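Local coordinates for phage-related conserved hypothetical protein, BB2244 (Bordetella bronchiseptica, PDB 2BDV) that is of unknown function, but belongs to the SOS response associated peptidase (SRAP) family and so may take part in the handling of damaged DNA, at residues Ala125-Arg137 with Asp142-Ala154. Residues are numbered along the deposited sequence; the frame is centred on the assembly and turned at random.
Sequences APLLFAGLSAWRR and DEAHGFAIVTNDA
Phe129 meets Ile149 obliquely: Ile149 CG2, the branch set beside the carbonyl carbon of Ile149, lies 3.9 Å from Phe129 CB. Ala130 then makes the first backbone link: its O accepts from Val150 N at 2.9 Å, while its methyl packs against Val150 CG2. Gly131 and Ile149 form an antiparallel non-hydrogen-bonded pair, the Gly131 backbone bonding instead to Ile95 of strand 94-99. Leu132 and Ala148 form the hydrogen-bonded pair, Leu132 N to Ala148 O at 3.1 Å and Ala148 N to Leu132 O at 3.0 Å. Strands 126-133 and 147-151 are the inner, antiparallel pair of a mixed four-stranded sheet, with 94-99 beside the former and 73-75, parallel, beside the latter. Successive pairs in such a sheet send their side chains to alternate faces, as Leu132/Ala148 and Ser133/Phe147 do here. Trp177 of helix 171-178 packs on Ala130 and Leu132; on the other face Ser133 CB comes within 3.5 Å of Phe147 CB, and the Phe147 ring stacks with Trp60. The Ser133 hydroxyl, anti to its backbone N (chi1 167°), accepts from Trp135 N in an ST turn and donates to a water that bridges to His145 O. Past a weak bond from Ala134 N to Gly146 O, Ala134 O lies at the edge of the His145 imidazole, 3.2 Å from CD2. His145 ND1 donates, nearly straight, to the syn lone pair of Asp142 OD1, in the imidazole plane, and Trp135 CB packs 3.9 Å from His145 CB.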
loop_
_atom_site.group_PDB
_atom_site.type_symbol
_atom_site.label_atom_id
_atom_site.label_comp_id
_atom_site.label_asym_id
_atom_site.label_seq_id
_atom_site.Cartn_x
_atom_site.Cartn_y
_atom_site.Cartn_z
ATOM N N ALA A 125 3.106 13.646 7.648
ATOM C CA ALA A 125 4.376 13.221 7.069
ATOM C C ALA A 125 4.150 11.972 6.226
ATOM O O ALA A 125 3.088 11.357 6.302
ATOM C CB ALA A 125 5.384 12.935 8.182
ATOM N N PRO A 126 5.143 11.591 5.400
ATOM C CA PRO A 126 5.046 10.405 4.542
ATOM C C PRO A 126 4.587 9.180 5.322
ATOM O O PRO A 126 5.039 8.941 6.441
ATOM C CB PRO A 126 6.466 10.255 4.006
ATOM C CG PRO A 126 6.902 11.681 3.873
ATOM C CD PRO A 126 6.421 12.293 5.173
ATOM N N LEU A 127 3.696 8.402 4.722
ATOM C CA LEU A 127 3.160 7.218 5.370
ATOM C C LEU A 127 3.894 5.954 4.930
ATOM O O LEU A 127 4.401 5.875 3.810
ATOM C CB LEU A 127 1.674 7.100 5.037
ATOM C CG LEU A 127 0.912 8.430 5.036
ATOM C CD1 LEU A 127 -0.485 8.173 4.509
ATOM C CD2 LEU A 127 0.862 9.046 6.436
ATOM N N LEU A 128 3.953 4.961 5.811
ATOM C CA LEU A 128 4.622 3.713 5.474
ATOM C C LEU A 128 3.581 2.601 5.435
ATOM O O LEU A 128 3.296 1.979 6.464
ATOM C CB LEU A 128 5.720 3.403 6.508
ATOM C CG LEU A 128 6.729 4.535 6.780
ATOM C CD1 LEU A 128 7.718 4.103 7.860
ATOM C CD2 LEU A 128 7.469 4.911 5.514
ATOM N N PHE A 129 3.004 2.358 4.254
ATOM C CA PHE A 129 1.982 1.316 4.119
ATOM C C PHE A 129 2.631 -0.055 4.125
ATOM O O PHE A 129 3.636 -0.274 3.462
ATOM C CB PHE A 129 1.152 1.453 2.818
ATOM C CG PHE A 129 0.344 2.726 2.717
ATOM C CD1 PHE A 129 0.084 3.503 3.840
ATOM C CD2 PHE A 129 -0.139 3.156 1.480
ATOM C CE1 PHE A 129 -0.631 4.689 3.734
ATOM C CE2 PHE A 129 -0.853 4.336 1.369
ATOM C CZ PHE A 129 -1.101 5.105 2.496
ATOM N N ALA A 130 2.048 -0.969 4.890
ATOM C CA ALA A 130 2.535 -2.337 4.968
ATOM C C ALA A 130 2.069 -3.027 3.687
ATOM O O ALA A 130 0.950 -2.799 3.221
ATOM C CB ALA A 130 1.943 -3.030 6.181
ATOM N N GLY A 131 2.928 -3.864 3.115
ATOM C CA GLY A 131 2.563 -4.557 1.892
ATOM C C GLY A 131 3.166 -5.940 1.768
ATOM O O GLY A 131 4.090 -6.296 2.494
ATOM N N LEU A 132 2.632 -6.721 0.837
ATOM C CA LEU A 132 3.104 -8.078 0.595
ATOM C C LEU A 132 3.356 -8.240 -0.902
ATOM O O LEU A 132 2.484 -7.965 -1.732
ATOM C CB LEU A 132 2.056 -9.093 1.069
ATOM C CG LEU A 132 1.745 -9.150 2.570
ATOM C CD1 LEU A 132 0.585 -10.108 2.824
ATOM C CD2 LEU A 132 2.988 -9.597 3.331
ATOM N N SER A 133 4.552 -8.698 -1.239
ATOM C CA SER A 133 4.923 -8.866 -2.632
ATOM C C SER A 133 5.389 -10.284 -2.929
ATOM O O SER A 133 5.940 -10.969 -2.065
ATOM C CB SER A 133 6.029 -7.859 -2.982
ATOM O OG SER A 133 6.645 -8.157 -4.221
ATOM N N ALA A 134 5.145 -10.723 -4.155
ATOM C CA ALA A 134 5.554 -12.045 -4.579
ATOM C C ALA A 134 6.814 -11.915 -5.427
ATOM O O ALA A 134 7.266 -12.881 -6.037
ATOM C CB ALA A 134 4.447 -12.707 -5.380
ATOM N N TRP A 135 7.386 -10.722 -5.497
ATOM C CA TRP A 135 8.597 -10.600 -6.286
ATOM C C TRP A 135 9.777 -11.078 -5.444
ATOM O O TRP A 135 9.766 -10.963 -4.218
ATOM C CB TRP A 135 8.827 -9.158 -6.730
ATOM C CG TRP A 135 10.092 -9.003 -7.503
ATOM C CD1 TRP A 135 10.271 -9.203 -8.841
ATOM C CD2 TRP A 135 11.371 -8.631 -6.979
ATOM N NE1 TRP A 135 11.586 -8.973 -9.184
ATOM C CE2 TRP A 135 12.281 -8.619 -8.056
ATOM C CE3 TRP A 135 11.837 -8.306 -5.700
ATOM C CZ2 TRP A 135 13.629 -8.296 -7.895
ATOM C CZ3 TRP A 135 13.173 -7.985 -5.535
ATOM C CH2 TRP A 135 14.057 -7.979 -6.628
ATOM N N ARG A 136 10.776 -11.645 -6.107
ATOM C CA ARG A 136 11.984 -12.127 -5.447
ATOM C C ARG A 136 13.124 -11.942 -6.445
ATOM O O ARG A 136 12.881 -11.837 -7.647
ATOM C CB ARG A 136 11.849 -13.605 -5.070
ATOM C CG ARG A 136 10.721 -13.918 -4.098
ATOM C CD ARG A 136 11.009 -13.470 -2.669
ATOM N NE ARG A 136 9.921 -13.896 -1.789
ATOM C CZ ARG A 136 8.763 -13.257 -1.649
ATOM N NH1 ARG A 136 8.532 -12.134 -2.320
ATOM N NH2 ARG A 136 7.817 -13.773 -0.870
ATOM N N ARG A 137 14.359 -11.905 -5.950
ATOM C CA ARG A 137 15.538 -11.712 -6.802
ATOM C C ARG A 137 15.564 -12.635 -8.023
ATOM O O ARG A 137 15.396 -13.846 -7.901
ATOM C CB ARG A 137 16.823 -11.912 -5.980
ATOM C CG ARG A 137 18.095 -11.309 -6.603
ATOM C CD ARG A 137 18.754 -12.221 -7.640
ATOM N NE ARG A 137 19.421 -13.374 -7.028
ATOM C CZ ARG A 137 19.997 -14.364 -7.710
ATOM N NH1 ARG A 137 20.575 -15.365 -7.057
ATOM N NH2 ARG A 137 19.993 -14.363 -9.037
ATOM N N ASP A 142 6.396 -8.652 -13.342
ATOM C CA ASP A 142 5.053 -8.786 -13.891
ATOM C C ASP A 142 3.988 -8.967 -12.797
ATOM O O ASP A 142 4.305 -8.950 -11.606
ATOM C CB ASP A 142 5.005 -9.961 -14.888
ATOM C CG ASP A 142 5.665 -11.228 -14.353
ATOM O OD1 ASP A 142 5.715 -11.412 -13.115
ATOM O OD2 ASP A 142 6.125 -12.057 -15.172
ATOM N N GLU A 143 2.731 -9.132 -13.206
ATOM C CA GLU A 143 1.637 -9.304 -12.253
ATOM C C GLU A 143 1.826 -10.549 -11.409
ATOM O O GLU A 143 1.353 -10.613 -10.276
ATOM C CB GLU A 143 0.287 -9.396 -12.967
ATOM C CG GLU A 143 0.075 -8.334 -14.006
ATOM C CD GLU A 143 0.800 -8.669 -15.288
ATOM O OE1 GLU A 143 1.008 -7.754 -16.112
ATOM O OE2 GLU A 143 1.151 -9.859 -15.468
ATOM N N ALA A 144 2.504 -11.544 -11.971
ATOM C CA ALA A 144 2.764 -12.785 -11.258
ATOM C C ALA A 144 3.648 -12.501 -10.050
ATOM O O ALA A 144 3.716 -13.303 -9.115
ATOM C CB ALA A 144 3.438 -13.798 -12.173
ATOM N N HIS A 145 4.325 -11.358 -10.067
ATOM C CA HIS A 145 5.175 -10.986 -8.943
ATOM C C HIS A 145 4.809 -9.610 -8.397
ATOM O O HIS A 145 5.650 -8.910 -7.843
ATOM C CB HIS A 145 6.653 -11.039 -9.350
ATOM C CG HIS A 145 7.094 -12.393 -9.807
ATOM N ND1 HIS A 145 6.904 -12.840 -11.097
ATOM C CD2 HIS A 145 7.629 -13.436 -9.126
ATOM C CE1 HIS A 145 7.297 -14.099 -11.189
ATOM N NE2 HIS A 145 7.740 -14.485 -10.006
ATOM N N GLY A 146 3.538 -9.238 -8.547
ATOM C CA GLY A 146 3.073 -7.947 -8.057
ATOM C C GLY A 146 2.770 -7.965 -6.566
ATOM O O GLY A 146 2.785 -9.025 -5.944
ATOM N N PHE A 147 2.495 -6.802 -5.980
ATOM C CA PHE A 147 2.199 -6.749 -4.550
ATOM C C PHE A 147 0.815 -6.188 -4.254
ATOM O O PHE A 147 0.145 -5.674 -5.144
ATOM C CB PHE A 147 3.254 -5.915 -3.803
ATOM C CG PHE A 147 3.217 -4.439 -4.118
ATOM C CD1 PHE A 147 4.097 -3.891 -5.042
ATOM C CD2 PHE A 147 2.317 -3.592 -3.468
ATOM C CE1 PHE A 147 4.093 -2.521 -5.319
ATOM C CE2 PHE A 147 2.300 -2.213 -3.737
ATOM C CZ PHE A 147 3.192 -1.676 -4.665
ATOM N N ALA A 148 0.383 -6.314 -3.003
ATOM C CA ALA A 148 -0.900 -5.768 -2.580
ATOM C C ALA A 148 -0.655 -4.942 -1.302
ATOM O O ALA A 148 0.232 -5.270 -0.509
ATOM C CB ALA A 148 -1.890 -6.895 -2.305
ATOM N N ILE A 149 -1.411 -3.862 -1.114
ATOM C CA ILE A 149 -1.269 -3.044 0.090
ATOM C C ILE A 149 -2.113 -3.697 1.184
ATOM O O ILE A 149 -3.262 -4.044 0.940
ATOM C CB ILE A 149 -1.799 -1.589 -0.112
ATOM C CG1 ILE A 149 -1.063 -0.907 -1.265
ATOM C CG2 ILE A 149 -1.585 -0.763 1.153
ATOM C CD1 ILE A 149 0.434 -1.058 -1.170
ATOM N N VAL A 150 -1.549 -3.892 2.376
ATOM C CA VAL A 150 -2.323 -4.491 3.473
ATOM C C VAL A 150 -3.369 -3.465 3.901
ATOM O O VAL A 150 -3.025 -2.336 4.240
ATOM C CB VAL A 150 -1.458 -4.819 4.695
ATOM C CG1 VAL A 150 -2.339 -5.379 5.813
ATOM C CG2 VAL A 150 -0.375 -5.812 4.320
ATOM N N THR A 151 -4.636 -3.872 3.874
ATOM C CA THR A 151 -5.762 -3.013 4.230
ATOM C C THR A 151 -6.561 -3.530 5.440
ATOM O O THR A 151 -6.609 -4.732 5.708
ATOM C CB THR A 151 -6.732 -2.880 3.043
ATOM O OG1 THR A 151 -7.072 -4.188 2.565
ATOM C CG2 THR A 151 -6.086 -2.088 1.905
ATOM N N ASN A 152 -7.210 -2.607 6.143
ATOM C CA ASN A 152 -8.011 -2.937 7.310
ATOM C C ASN A 152 -9.476 -2.864 6.927
ATOM O O ASN A 152 -10.178 -1.910 7.275
ATOM C CB ASN A 152 -7.724 -1.942 8.429
ATOM C CG ASN A 152 -8.291 -2.380 9.761
ATOM O OD1 ASN A 152 -8.105 -1.704 10.770
ATOM N ND2 ASN A 152 -8.988 -3.516 9.772
ATOM N N ASP A 153 -9.931 -3.882 6.208
ATOM C CA ASP A 153 -11.305 -3.950 5.728
ATOM C C ASP A 153 -12.367 -3.727 6.803
ATOM O O ASP A 153 -13.369 -3.050 6.562
ATOM C CB ASP A 153 -11.525 -5.295 5.028
ATOM C CG ASP A 153 -10.669 -5.445 3.776
ATOM O OD1 ASP A 153 -9.498 -5.000 3.793
ATOM O OD2 ASP A 153 -11.163 -6.016 2.776
ATOM N N ALA A 154 -12.139 -4.284 7.989
ATOM C CA ALA A 154 -13.085 -4.155 9.095
ATOM C C ALA A 154 -13.550 -2.719 9.343
ATOM O O ALA A 154 -14.704 -2.490 9.707
ATOM C CB ALA A 154 -12.468 -4.725 10.370
HETATM O O HOH W 1 5.672 -6.613 -6.374
#